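Local atomic coordinates of Lin2634 protein (Listeria innocua, PDB entry 3MZO), a protein that probably hydrolyses phosphate esters as an HD-domain phosphohydrolase of the YfbR-like 5'-deoxynucleotidase family, and binds calcium ions. Residues A47-A52 with M176-Y181; I133-D138 with Y171-M176; K25-S30 with I150-P155; K79-Y84 with E156-E161. All blocks are in the same frame, centred on the assembly; numbering follows the deposited sequence.

Contact 1: residues A47-A52 with M176-Y181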
loop_
_atom_site.group_PDB
_atom_site.type_symbol
_atom_site.label_atom_id
_atom_site.label_comp_id
_atom_site.label_asym_id
_atom_site.label_seq_id
_atom_site.Cartn_x
_atom_site.Cartn_y
_atom_site.Cartn_z
ATOM N N ALA B 47 26.322 0.185 26.600
ATOM C CA ALA B 47 26.101 0.612 27.978
ATOM C C ALA B 47 26.350 -0.530 28.933
ATOM O O ALA B 47 27.005 -0.342 29.965
ATOM C CB ALA B 47 24.670 1.183 28.150
ATOM N N VAL B 48 25.876 -1.723 28.579
ATOM C CA VAL B 48 26.057 -2.882 29.425
ATOM C C VAL B 48 27.539 -3.215 29.544
ATOM O O VAL B 48 28.039 -3.457 30.631
ATOM C CB VAL B 48 25.267 -4.120 28.921
ATOM C CG1 VAL B 48 25.636 -5.338 29.744
ATOM C CG2 VAL B 48 23.734 -3.835 28.990
ATOM N N GLU B 49 28.258 -3.196 28.426
ATOM C CA GLU B 49 29.708 -3.432 28.480
ATOM C C GLU B 49 30.470 -2.363 29.302
ATOM O O GLU B 49 31.364 -2.685 30.106
ATOM C CB GLU B 49 30.268 -3.531 27.064
ATOM C CG GLU B 49 29.718 -4.742 26.260
ATOM C CD GLU B 49 30.032 -6.098 26.860
ATOM O OE1 GLU B 49 31.051 -6.221 27.594
ATOM O OE2 GLU B 49 29.256 -7.044 26.589
ATOM N N GLU B 50 30.114 -1.100 29.104
ATOM C CA GLU B 50 30.685 0.015 29.865
ATOM C C GLU B 50 30.430 -0.221 31.370
ATOM O O GLU B 50 31.338 -0.088 32.225
ATOM C CB GLU B 50 30.065 1.356 29.370
ATOM C CG GLU B 50 30.519 2.594 30.125
ATOM C CD GLU B 50 29.855 3.878 29.658
ATOM O OE1 GLU B 50 28.600 3.980 29.673
ATOM O OE2 GLU B 50 30.611 4.809 29.303
ATOM N N ASP B 51 29.194 -0.565 31.697
ATOM C CA ASP B 51 28.837 -0.820 33.082
ATOM C C ASP B 51 29.677 -1.963 33.687
ATOM O O ASP B 51 30.001 -1.951 34.877
ATOM C CB ASP B 51 27.355 -1.130 33.177
ATOM C CG ASP B 51 26.950 -1.539 34.565
ATOM O OD1 ASP B 51 26.689 -0.650 35.417
ATOM O OD2 ASP B 51 26.948 -2.762 34.802
ATOM N N ALA B 52 30.030 -2.944 32.871
ATOM C CA ALA B 52 30.849 -4.078 33.334
ATOM C C ALA B 52 32.326 -3.722 33.400
ATOM O O ALA B 52 33.139 -4.531 33.806
ATOM C CB ALA B 52 30.633 -5.313 32.416
HETATM N N MSE B 176 29.855 -12.891 26.992
HETATM C CA MSE B 176 29.737 -11.436 27.031
HETATM C C MSE B 176 28.752 -10.957 28.102
HETATM O O MSE B 176 27.666 -11.515 28.269
HETATM C CB MSE B 176 29.260 -10.903 25.673
HETATM C CG MSE B 176 30.204 -11.065 24.484
HETATM SE SE MSE B 176 29.299 -10.469 22.870
HETATM C CE MSE B 176 29.456 -8.531 23.119
ATOM N N ALA B 177 29.119 -9.872 28.781
ATOM C CA ALA B 177 28.203 -9.217 29.734
ATOM C C ALA B 177 26.862 -8.865 29.067
ATOM O O ALA B 177 25.805 -9.076 29.653
ATOM C CB ALA B 177 28.856 -7.974 30.328
ATOM N N SER B 178 26.921 -8.355 27.840
ATOM C CA SER B 178 25.713 -8.081 27.013
ATOM C C SER B 178 24.705 -9.221 26.952
ATOM O O SER B 178 23.508 -9.028 27.223
ATOM C CB SER B 178 26.127 -7.763 25.567
ATOM O OG SER B 178 26.839 -6.553 25.508
ATOM N N VAL B 179 25.184 -10.400 26.570
ATOM C CA VAL B 179 24.328 -11.558 26.416
ATOM C C VAL B 179 23.943 -12.119 27.777
ATOM O O VAL B 179 22.824 -12.614 27.932
ATOM C CB VAL B 179 24.983 -12.642 25.508
ATOM C CG1 VAL B 179 24.113 -13.928 25.448
ATOM C CG2 VAL B 179 25.241 -12.074 24.126
ATOM N N LYS B 180 24.829 -12.035 28.772
ATOM C CA LYS B 180 24.441 -12.452 30.124
ATOM C C LYS B 180 23.263 -11.584 30.534
ATOM O O LYS B 180 22.267 -12.088 31.070
ATOM C CB LYS B 180 25.578 -12.280 31.149
ATOM C CG LYS B 180 26.673 -13.358 31.123
ATOM C CD LYS B 180 27.714 -13.054 32.226
ATOM C CE LYS B 180 29.114 -13.490 31.850
ATOM N NZ LYS B 180 29.213 -14.956 31.749
ATOM N N TYR B 181 23.366 -10.279 30.293
ATOM C CA TYR B 181 22.252 -9.399 30.622
ATOM C C TYR B 181 20.997 -9.773 29.852
ATOM O O TYR B 181 19.927 -9.884 30.436
ATOM C CB TYR B 181 22.574 -7.922 30.370
ATOM C CG TYR B 181 21.462 -7.068 30.899
ATOM C CD1 TYR B 181 21.440 -6.691 32.241
ATOM C CD2 TYR B 181 20.385 -6.706 30.092
ATOM C CE1 TYR B 181 20.401 -5.935 32.758
ATOM C CE2 TYR B 181 19.336 -5.939 30.600
ATOM C CZ TYR B 181 19.364 -5.558 31.939
ATOM O OH TYR B 181 18.342 -4.831 32.467
HETATM O O HOH W 1 31.806 -8.737 28.007
#
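Val48 and Glu49, near the end of helix 31-51, face Ala177 and Ser178 at the start of helix 177-191, with the two short helical segments 9.0 Å apart at their axes and their N-to-C directions at 111°. The polar half of the contact is the carboxylate of Glu49, which meets the amino end of the second helix. Its OE2 accepts two bonds from one residue: Ser178 OG arrives at 2.7 Å on the anti lone pair, while Ser178 N comes in from above the carboxylate plane at 3.0 Å. A bend at chi2 (-61°) turns Glu49 CD toward these donors. The other oxygen, OE1, takes a proton from a water that in turn accepts from Ala177 N, and it is also bonded by Asn54. Two amides of the first helical turn are thereby served, and the positive helix end probably favours the charged carboxylate. Beside this polar patch lies an apolar one. Val48 CG1, anti to its backbone N, lies 4.2 Å from Ala177 CB and 4.1 Å from Tyr181 CB, and Ala52 CB meets Ala177 CB at 3.8 Å. Phe113 and Pro110 of a neighbouring subunit pack on Val48 and Tyr181. Helix 129-151 lies against the same helix start, where Ile136 touches Ser178 and Lys132 touches selenomethionine Met176.

Contact 2: residues I133-D138 with Y171-M176. With CA (calcium ion), chain K.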
loop_
_atom_site.group_PDB
_atom_site.type_symbol
_atom_site.label_atom_id
_atom_site.label_comp_id
_atom_site.label_asym_id
_atom_site.label_seq_id
_atom_site.Cartn_x
_atom_site.Cartn_y
_atom_site.Cartn_z
ATOM N N ILE B 133 29.281 -7.020 19.308
ATOM C CA ILE B 133 28.065 -6.295 19.658
ATOM C C ILE B 133 27.178 -6.198 18.432
ATOM O O ILE B 133 25.955 -6.322 18.546
ATOM C CB ILE B 133 28.347 -4.913 20.288
ATOM C CG1 ILE B 133 28.849 -5.090 21.731
ATOM C CG2 ILE B 133 27.110 -3.995 20.281
ATOM C CD1 ILE B 133 29.398 -3.832 22.323
ATOM N N LEU B 134 27.768 -5.977 17.263
ATOM C CA LEU B 134 26.968 -5.941 16.022
ATOM C C LEU B 134 26.343 -7.301 15.759
ATOM O O LEU B 134 25.171 -7.372 15.387
ATOM C CB LEU B 134 27.806 -5.527 14.810
ATOM C CG LEU B 134 27.102 -5.605 13.434
ATOM C CD1 LEU B 134 25.779 -4.840 13.347
ATOM C CD2 LEU B 134 28.064 -5.168 12.317
ATOM N N ALA B 135 27.123 -8.377 15.945
ATOM C CA ALA B 135 26.607 -9.724 15.704
ATOM C C ALA B 135 25.376 -9.999 16.568
ATOM O O ALA B 135 24.354 -10.462 16.049
ATOM C CB ALA B 135 27.717 -10.861 15.901
ATOM N N ILE B 136 25.444 -9.700 17.860
ATOM C CA ILE B 136 24.339 -10.057 18.727
ATOM C C ILE B 136 23.157 -9.128 18.494
ATOM O O ILE B 136 22.010 -9.567 18.610
ATOM C CB ILE B 136 24.700 -10.142 20.221
ATOM C CG1 ILE B 136 25.168 -8.795 20.775
ATOM C CG2 ILE B 136 25.789 -11.230 20.472
ATOM C CD1 ILE B 136 25.493 -8.825 22.296
ATOM N N SER B 137 23.433 -7.858 18.161
ATOM C CA SER B 137 22.376 -6.850 17.997
ATOM C C SER B 137 21.464 -7.107 16.792
ATOM O O SER B 137 20.244 -6.925 16.853
ATOM C CB SER B 137 23.017 -5.443 17.908
ATOM O OG SER B 137 23.608 -5.086 19.158
ATOM N N ASP B 138 22.092 -7.511 15.686
ATOM C CA ASP B 138 21.411 -7.951 14.478
ATOM C C ASP B 138 20.508 -9.177 14.778
ATOM O O ASP B 138 19.338 -9.217 14.385
ATOM C CB ASP B 138 22.488 -8.275 13.437
ATOM C CG ASP B 138 21.936 -8.462 12.037
ATOM O OD1 ASP B 138 20.796 -8.035 11.760
ATOM O OD2 ASP B 138 22.670 -9.032 11.196
ATOM N N TYR B 171 23.208 -17.354 22.048
ATOM C CA TYR B 171 23.812 -18.199 23.096
ATOM C C TYR B 171 25.275 -18.467 22.913
ATOM O O TYR B 171 25.956 -18.708 23.896
ATOM C CB TYR B 171 23.137 -19.557 23.201
ATOM C CG TYR B 171 22.123 -19.585 24.271
ATOM C CD1 TYR B 171 22.505 -19.647 25.616
ATOM C CD2 TYR B 171 20.771 -19.525 23.958
ATOM C CE1 TYR B 171 21.560 -19.660 26.625
ATOM C CE2 TYR B 171 19.812 -19.538 24.949
ATOM C CZ TYR B 171 20.207 -19.601 26.283
ATOM O OH TYR B 171 19.228 -19.624 27.250
ATOM N N GLU B 172 25.751 -18.463 21.671
ATOM C CA GLU B 172 27.178 -18.644 21.352
ATOM C C GLU B 172 28.010 -17.533 21.977
ATOM O O GLU B 172 29.216 -17.672 22.160
ATOM C CB GLU B 172 27.442 -18.603 19.835
ATOM C CG GLU B 172 26.893 -19.771 19.013
ATOM C CD GLU B 172 27.250 -19.653 17.533
ATOM O OE1 GLU B 172 28.213 -18.932 17.182
ATOM O OE2 GLU B 172 26.560 -20.271 16.714
ATOM N N TYR B 173 27.364 -16.400 22.267
ATOM C CA TYR B 173 28.085 -15.217 22.775
ATOM C C TYR B 173 27.841 -14.979 24.285
ATOM O O TYR B 173 28.050 -13.865 24.810
ATOM C CB TYR B 173 27.668 -13.986 21.955
ATOM C CG TYR B 173 28.089 -13.983 20.482
ATOM C CD1 TYR B 173 27.313 -14.589 19.497
ATOM C CD2 TYR B 173 29.223 -13.295 20.073
ATOM C CE1 TYR B 173 27.700 -14.549 18.146
ATOM C CE2 TYR B 173 29.594 -13.236 18.739
ATOM C CZ TYR B 173 28.832 -13.865 17.782
ATOM O OH TYR B 173 29.259 -13.791 16.469
ATOM N N ARG B 174 27.442 -16.026 25.000
ATOM C CA ARG B 174 27.056 -15.908 26.414
ATOM C C ARG B 174 28.190 -15.509 27.366
ATOM O O ARG B 174 27.923 -15.204 28.519
ATOM C CB ARG B 174 26.391 -17.204 26.910
ATOM C CG ARG B 174 27.312 -18.420 26.940
ATOM C CD ARG B 174 26.624 -19.659 27.532
ATOM N NE ARG B 174 25.865 -20.394 26.528
ATOM C CZ ARG B 174 26.411 -21.274 25.700
ATOM N NH1 ARG B 174 27.711 -21.544 25.778
ATOM N NH2 ARG B 174 25.650 -21.888 24.802
ATOM N N GLU B 175 29.449 -15.530 26.901
ATOM C CA GLU B 175 30.579 -15.091 27.759
ATOM C C GLU B 175 30.518 -13.567 27.922
ATOM O O GLU B 175 31.031 -13.017 28.889
ATOM C CB GLU B 175 31.945 -15.520 27.200
HETATM N N MSE B 176 29.855 -12.891 26.992
HETATM C CA MSE B 176 29.737 -11.436 27.031
HETATM C C MSE B 176 28.752 -10.957 28.102
HETATM O O MSE B 176 27.666 -11.515 28.269
HETATM C CB MSE B 176 29.260 -10.903 25.673
HETATM C CG MSE B 176 30.204 -11.065 24.484
HETATM SE SE MSE B 176 29.299 -10.469 22.870
HETATM C CE MSE B 176 29.456 -8.531 23.119
HETATM CA CA CA K . 21.186 -7.301 9.301
HETATM O O HOH W 2 23.276 -8.173 7.955
#
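Ile136 lays its CG2 methyl over one face of the Tyr173 ring, a CH-pi contact 4.0 Å from the ring centroid and 29° off the normal. The methyl lies toward the attached end of the ring, as its 3.6 Å approach to Tyr173 CG indicates. Ile136 takes an unusual rotamer for a helical isoleucine: with chi1 at 62°, CG1 sits between the backbone N and the carbonyl carbon, leaving CG2 beside the N. Its other branch meets Met176, a selenomethionine, tip to tip, with Ile136 CD1 4.1 Å from Met176 CE. The bend of Met176 at chi3 (77°) sets that same CE against Ile133 CG1 at 3.8 Å. At the far end of the tyrosine, Ala135 CB touches Tyr173 OH at 3.4 Å. Tyr173 and Met176 are brought to the same helix by a type I beta turn, closed by Met176 N to Tyr173 O at 3.0 Å. The helix also carries Asp138, whose OD1 binds a calcium ion together with His34, His68 and Asp69, while OD2 forms a salt bridge with Lys125. The apolar contact therefore packs one side of the metal-bearing helix 129-151 against the link that follows helix 158-172. Val179 of helix 177-191 touches both Ile136 and Tyr173, and Ala42 of helix 31-51 packs on Ile133 and Ser137.

Contact 3: residues K25-S30 with I150-P155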
loop_
_atom_site.group_PDB
_atom_site.type_symbol
_atom_site.label_atom_id
_atom_site.label_comp_id
_atom_site.label_asym_id
_atom_site.label_seq_id
_atom_site.Cartn_x
_atom_site.Cartn_y
_atom_site.Cartn_z
ATOM N N LYS B 25 3.921 -11.414 6.167
ATOM C CA LYS B 25 4.235 -10.924 7.498
ATOM C C LYS B 25 3.146 -9.953 7.900
ATOM O O LYS B 25 2.709 -9.144 7.074
ATOM C CB LYS B 25 5.576 -10.172 7.540
ATOM C CG LYS B 25 6.775 -10.980 7.096
ATOM C CD LYS B 25 7.992 -10.084 7.020
ATOM C CE LYS B 25 8.939 -10.473 5.909
ATOM N NZ LYS B 25 10.179 -11.201 6.396
ATOM N N TYR B 26 2.731 -9.990 9.167
ATOM C CA TYR B 26 1.729 -9.002 9.619
ATOM C C TYR B 26 2.331 -7.602 9.598
ATOM O O TYR B 26 1.642 -6.657 9.296
ATOM C CB TYR B 26 1.160 -9.349 11.000
ATOM C CG TYR B 26 0.299 -10.614 11.058
ATOM C CD1 TYR B 26 -1.046 -10.589 10.700
ATOM C CD2 TYR B 26 0.824 -11.818 11.538
ATOM C CE1 TYR B 26 -1.816 -11.721 10.772
ATOM C CE2 TYR B 26 0.053 -12.949 11.621
ATOM C CZ TYR B 26 -1.262 -12.894 11.257
ATOM O OH TYR B 26 -2.008 -14.045 11.339
ATOM N N GLN B 27 3.621 -7.475 9.924
ATOM C CA GLN B 27 4.337 -6.198 9.884
ATOM C C GLN B 27 5.627 -6.315 9.076
ATOM O O GLN B 27 6.451 -7.190 9.361
ATOM C CB GLN B 27 4.744 -5.797 11.282
ATOM C CG GLN B 27 3.613 -5.599 12.229
ATOM C CD GLN B 27 4.080 -4.974 13.508
ATOM O OE1 GLN B 27 3.785 -5.474 14.586
ATOM N NE2 GLN B 27 4.853 -3.891 13.394
ATOM N N GLU B 28 5.800 -5.441 8.098
ATOM C CA GLU B 28 7.015 -5.349 7.285
ATOM C C GLU B 28 7.936 -4.314 7.942
ATOM O O GLU B 28 7.473 -3.436 8.654
ATOM C CB GLU B 28 6.696 -4.888 5.868
ATOM C CG GLU B 28 5.941 -5.942 5.024
ATOM C CD GLU B 28 6.850 -6.847 4.184
ATOM O OE1 GLU B 28 7.314 -6.371 3.113
ATOM O OE2 GLU B 28 7.065 -8.030 4.563
ATOM N N HIS B 29 9.225 -4.443 7.688
ATOM C CA HIS B 29 10.248 -3.538 8.256
ATOM C C HIS B 29 11.214 -3.226 7.150
ATOM O O HIS B 29 11.684 -4.146 6.494
ATOM C CB HIS B 29 10.994 -4.236 9.401
ATOM C CG HIS B 29 10.089 -4.775 10.467
ATOM N ND1 HIS B 29 9.481 -3.968 11.405
ATOM C CD2 HIS B 29 9.647 -6.035 10.707
ATOM C CE1 HIS B 29 8.729 -4.717 12.201
ATOM N NE2 HIS B 29 8.808 -5.975 11.794
ATOM N N SER B 30 11.475 -1.941 6.891
ATOM C CA SER B 30 12.456 -1.575 5.865
ATOM C C SER B 30 13.869 -1.816 6.360
ATOM O O SER B 30 14.113 -1.955 7.561
ATOM C CB SER B 30 12.310 -0.127 5.423
ATOM O OG SER B 30 12.702 0.779 6.451
ATOM N N ILE B 150 5.307 -14.699 15.462
ATOM C CA ILE B 150 4.878 -15.897 16.151
ATOM C C ILE B 150 3.788 -15.589 17.161
ATOM O O ILE B 150 2.816 -16.337 17.293
ATOM C CB ILE B 150 6.064 -16.574 16.864
ATOM C CG1 ILE B 150 7.051 -17.111 15.830
ATOM C CG2 ILE B 150 5.579 -17.704 17.775
ATOM C CD1 ILE B 150 8.449 -17.322 16.392
ATOM N N GLN B 151 3.963 -14.487 17.861
ATOM C CA GLN B 151 2.971 -13.952 18.801
ATOM C C GLN B 151 1.629 -13.758 18.122
ATOM O O GLN B 151 0.590 -14.054 18.709
ATOM C CB GLN B 151 3.415 -12.590 19.320
ATOM C CG GLN B 151 3.421 -12.474 20.797
ATOM C CD GLN B 151 3.924 -11.120 21.262
ATOM O OE1 GLN B 151 4.760 -10.475 20.600
ATOM N NE2 GLN B 151 3.404 -10.669 22.400
ATOM N N LYS B 152 1.665 -13.260 16.888
ATOM C CA LYS B 152 0.435 -12.989 16.115
ATOM C C LYS B 152 -0.124 -14.223 15.435
ATOM O O LYS B 152 -1.149 -14.162 14.756
ATOM C CB LYS B 152 0.688 -11.868 15.107
ATOM C CG LYS B 152 1.037 -10.536 15.718
ATOM C CD LYS B 152 1.291 -9.505 14.590
ATOM C CE LYS B 152 1.572 -8.116 15.058
ATOM N NZ LYS B 152 2.925 -8.008 15.702
ATOM N N GLY B 153 0.528 -15.361 15.645
ATOM C CA GLY B 153 0.074 -16.635 15.104
ATOM C C GLY B 153 0.293 -16.745 13.594
ATOM O O GLY B 153 -0.468 -17.397 12.914
ATOM N N ASN B 154 1.322 -16.089 13.071
ATOM C CA ASN B 154 1.636 -16.208 11.680
ATOM C C ASN B 154 1.722 -17.694 11.311
ATOM O O ASN B 154 2.447 -18.450 11.938
ATOM C CB ASN B 154 2.956 -15.502 11.373
ATOM C CG ASN B 154 3.234 -15.409 9.886
ATOM O OD1 ASN B 154 3.115 -16.408 9.182
ATOM N ND2 ASN B 154 3.620 -14.214 9.406
ATOM N N PRO B 155 0.984 -18.113 10.287
ATOM C CA PRO B 155 0.968 -19.535 10.061
ATOM C C PRO B 155 2.273 -20.139 9.529
ATOM O O PRO B 155 2.402 -21.345 9.572
ATOM C CB PRO B 155 -0.180 -19.733 9.058
ATOM C CG PRO B 155 -0.469 -18.370 8.492
ATOM C CD PRO B 155 -0.055 -17.392 9.530
#
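Tyr26 and Lys152 run past each other in opposite directions and bury most of the surface in this contact. The methylene groups of the lysine line the tyrosine side chain: Lys152 CB approaches Tyr26 CD2 at 3.6 Å, and farther along the chain Lys152 CD reaches Tyr26 CB at 3.6 Å. The phenol end passes the backbone that follows the helix, but Tyr26 OH makes its hydrogen bond to Lys152 O of a neighbouring subunit. Beyond the aliphatic part, chi4 of 71° turns Lys152 NZ toward Gln27 OE1 at 2.9 Å. That bond lies in the carbonyl plane on a lone pair, yet it belongs to one of two modelled conformers of Gln27 and is to that extent doubtful. Asn154 comes to the ring from its edge, with its CA 3.6 Å from Tyr26 CE2. Its ND2 is held by Glu149 and by the carbonyl of Phe24. Glu149 also accepts from the backbone N of Tyr26 and of Gln27, so one carboxylate ties the loop to the helix end and orients the asparagine. The helix itself closes with a Schellman motif: Gly153 has a positive phi of 73°, and two backbone bonds lead back into the last turn, one of them from Gly153 N to Ile150 O at 3.0 Å. Tyr26 is thus packed along the C-terminal cap of helix 129-151, at a surface where Tyr26 residues of different subunits also meet.

Contact 4: residues K79-Y84 with E156-E161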
loop_
_atom_site.group_PDB
_atom_site.type_symbol
_atom_site.label_atom_id
_atom_site.label_comp_id
_atom_site.label_asym_id
_atom_site.label_seq_id
_atom_site.Cartn_x
_atom_site.Cartn_y
_atom_site.Cartn_z
ATOM N N LYS B 79 18.091 -13.735 5.017
ATOM C CA LYS B 79 17.864 -13.568 6.497
ATOM C C LYS B 79 17.343 -14.839 7.213
ATOM O O LYS B 79 17.434 -14.973 8.446
ATOM C CB LYS B 79 16.839 -12.438 6.764
ATOM C CG LYS B 79 17.392 -10.996 6.918
ATOM C CD LYS B 79 18.606 -10.713 6.058
ATOM C CE LYS B 79 18.807 -9.235 5.785
ATOM N NZ LYS B 79 20.206 -8.805 6.055
ATOM N N THR B 80 16.774 -15.744 6.422
ATOM C CA THR B 80 16.155 -16.974 6.901
ATOM C C THR B 80 17.231 -18.078 7.012
ATOM O O THR B 80 18.272 -17.978 6.358
ATOM C CB THR B 80 15.036 -17.362 5.913
ATOM O OG1 THR B 80 15.593 -17.502 4.598
ATOM C CG2 THR B 80 13.945 -16.254 5.877
ATOM N N PRO B 81 16.995 -19.125 7.840
ATOM C CA PRO B 81 18.058 -20.118 8.072
ATOM C C PRO B 81 18.302 -21.071 6.882
ATOM O O PRO B 81 17.479 -21.128 5.954
ATOM C CB PRO B 81 17.568 -20.884 9.314
ATOM C CG PRO B 81 16.087 -20.778 9.270
ATOM C CD PRO B 81 15.740 -19.498 8.520
ATOM N N VAL B 82 19.436 -21.787 6.934
ATOM C CA VAL B 82 19.876 -22.713 5.869
ATOM C C VAL B 82 18.742 -23.660 5.408
ATOM O O VAL B 82 18.441 -24.669 6.057
ATOM C CB VAL B 82 21.147 -23.513 6.297
ATOM C CG1 VAL B 82 21.427 -24.676 5.334
ATOM C CG2 VAL B 82 22.356 -22.568 6.396
ATOM N N LYS B 83 18.112 -23.283 4.292
ATOM C CA LYS B 83 16.994 -24.023 3.695
ATOM C C LYS B 83 17.339 -24.490 2.279
ATOM O O LYS B 83 17.295 -25.690 1.979
ATOM C CB LYS B 83 15.733 -23.144 3.649
ATOM C CG LYS B 83 14.709 -23.471 4.708
ATOM C CD LYS B 83 13.373 -22.856 4.372
ATOM C CE LYS B 83 12.272 -23.555 5.134
ATOM N NZ LYS B 83 10.977 -22.835 4.993
ATOM N N TYR B 84 17.635 -23.523 1.410
ATOM C CA TYR B 84 18.064 -23.781 0.023
ATOM C C TYR B 84 19.501 -23.293 -0.233
ATOM O O TYR B 84 20.169 -23.794 -1.158
ATOM C CB TYR B 84 17.095 -23.131 -0.978
ATOM C CG TYR B 84 15.643 -23.303 -0.599
ATOM C CD1 TYR B 84 15.092 -24.581 -0.414
ATOM C CD2 TYR B 84 14.822 -22.194 -0.404
ATOM C CE1 TYR B 84 13.755 -24.744 -0.046
ATOM C CE2 TYR B 84 13.485 -22.345 -0.039
ATOM C CZ TYR B 84 12.963 -23.629 0.129
ATOM O OH TYR B 84 11.657 -23.774 0.485
ATOM N N GLU B 156 3.218 -19.337 9.051
ATOM C CA GLU B 156 4.428 -19.878 8.442
ATOM C C GLU B 156 5.458 -20.360 9.452
ATOM O O GLU B 156 5.934 -19.579 10.276
ATOM C CB GLU B 156 5.090 -18.823 7.538
ATOM C CG GLU B 156 4.324 -18.518 6.244
ATOM C CD GLU B 156 4.266 -19.699 5.270
ATOM O OE1 GLU B 156 4.965 -20.717 5.470
ATOM O OE2 GLU B 156 3.509 -19.612 4.285
ATOM N N ASN B 157 5.862 -21.629 9.349
ATOM C CA ASN B 157 6.871 -22.163 10.279
ATOM C C ASN B 157 8.230 -21.460 10.179
ATOM O O ASN B 157 9.029 -21.536 11.118
ATOM C CB ASN B 157 7.065 -23.689 10.122
ATOM C CG ASN B 157 7.741 -24.324 11.366
ATOM O OD1 ASN B 157 7.230 -24.216 12.493
ATOM N ND2 ASN B 157 8.899 -24.978 11.159
ATOM N N ILE B 158 8.497 -20.783 9.061
ATOM C CA ILE B 158 9.766 -20.106 8.880
ATOM C C ILE B 158 10.091 -19.208 10.093
ATOM O O ILE B 158 11.224 -19.141 10.523
ATOM C CB ILE B 158 9.817 -19.283 7.552
ATOM C CG1 ILE B 158 11.257 -18.961 7.172
ATOM C CG2 ILE B 158 9.061 -17.963 7.646
ATOM C CD1 ILE B 158 12.081 -20.184 6.848
ATOM N N PHE B 159 9.090 -18.561 10.678
ATOM C CA PHE B 159 9.350 -17.630 11.788
ATOM C C PHE B 159 9.862 -18.328 13.057
ATOM O O PHE B 159 10.781 -17.814 13.712
ATOM C CB PHE B 159 8.130 -16.761 12.024
ATOM C CG PHE B 159 7.822 -15.900 10.843
ATOM C CD1 PHE B 159 8.664 -14.844 10.501
ATOM C CD2 PHE B 159 6.763 -16.187 10.019
ATOM C CE1 PHE B 159 8.413 -14.066 9.380
ATOM C CE2 PHE B 159 6.514 -15.412 8.885
ATOM C CZ PHE B 159 7.345 -14.350 8.582
ATOM N N VAL B 160 9.331 -19.514 13.358
ATOM C CA VAL B 160 9.845 -20.314 14.473
ATOM C C VAL B 160 11.286 -20.718 14.208
ATOM O O VAL B 160 12.134 -20.725 15.125
ATOM C CB VAL B 160 8.995 -21.588 14.681
ATOM C CG1 VAL B 160 9.786 -22.657 15.483
ATOM C CG2 VAL B 160 7.678 -21.220 15.369
ATOM N N GLU B 161 11.579 -21.035 12.952
ATOM C CA GLU B 161 12.931 -21.416 12.561
ATOM C C GLU B 161 13.911 -20.258 12.675
ATOM O O GLU B 161 15.053 -20.446 13.112
ATOM C CB GLU B 161 12.952 -21.973 11.129
ATOM C CG GLU B 161 12.227 -23.316 10.969
ATOM C CD GLU B 161 11.860 -23.624 9.498
ATOM O OE1 GLU B 161 12.482 -23.042 8.567
ATOM O OE2 GLU B 161 10.931 -24.442 9.277
#
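Ile158 and Glu161, at the start of helix 158-172, receive Thr80, Pro81 and Lys83 of the loop 79-84. Going along the helical side, Asn157 acts first and within its own segment: its ND2 gives a hydrogen bond to Glu161 OE2 at 2.8 Å, meeting the carboxylate on the anti side and 21° out of its plane. This bond helps to fix the rotation of the glutamate head. Ile158 follows and is the hub of the apolar packing. With CG1 anti to the backbone N (chi1 -162°), the long branch is carried toward the loop, where CG1 meets Thr80 CG2 at 4.0 Å, the two side chains crossing at about a right angle. Ile158 CD1 fits between Pro81 CD, 4.1 Å away, and the end of the lysine, lying 3.4 Å from Lys83 NZ. The remaining methyl, Ile158 CG2, sits 3.7 Å above the centre of the Phe159 ring, and Phe159 itself packs on Glu149 and Ile150 of helix 129-151. One turn on, Glu161 offers CB to the proline, 3.8 Å from Pro81 CG. Its OE1 stands 3.9 Å from Lys83 NZ, a long salt bridge that probably adds only modest attraction. The arrangement is a loop laid over the first turn of a helix in the all-helical HD-domain fold. The same loop begins near the metal site, since Lys79 forms a salt bridge with Glu72, a residue seen to bind calcium in this protein, though no ion is bound to it in this chain.

Overall arrangement
Contact 2 is the buried one; contact 1 is partly buried, and contacts 3 and 4 lie at the surface. Contacts 1 and 2 share Met176 and touch directly, joining helix 31-51, helix 129-151 and the turn between helices 158-172 and 177-191. Contacts 3 and 4 touch as well, through Phe159 against Asn154, Ile150 and Lys25, at the other end of helices 129-151 and 158-172. The centres of contacts 1 and 3 are about 30 Å apart. Chemistry follows place: the buried contact is apolar, whereas the others mix aliphatic packing with carboxylate, amide or lysine groups. Contacts 1, 3 and 4 also meet neighbouring subunits; contact 2 does not.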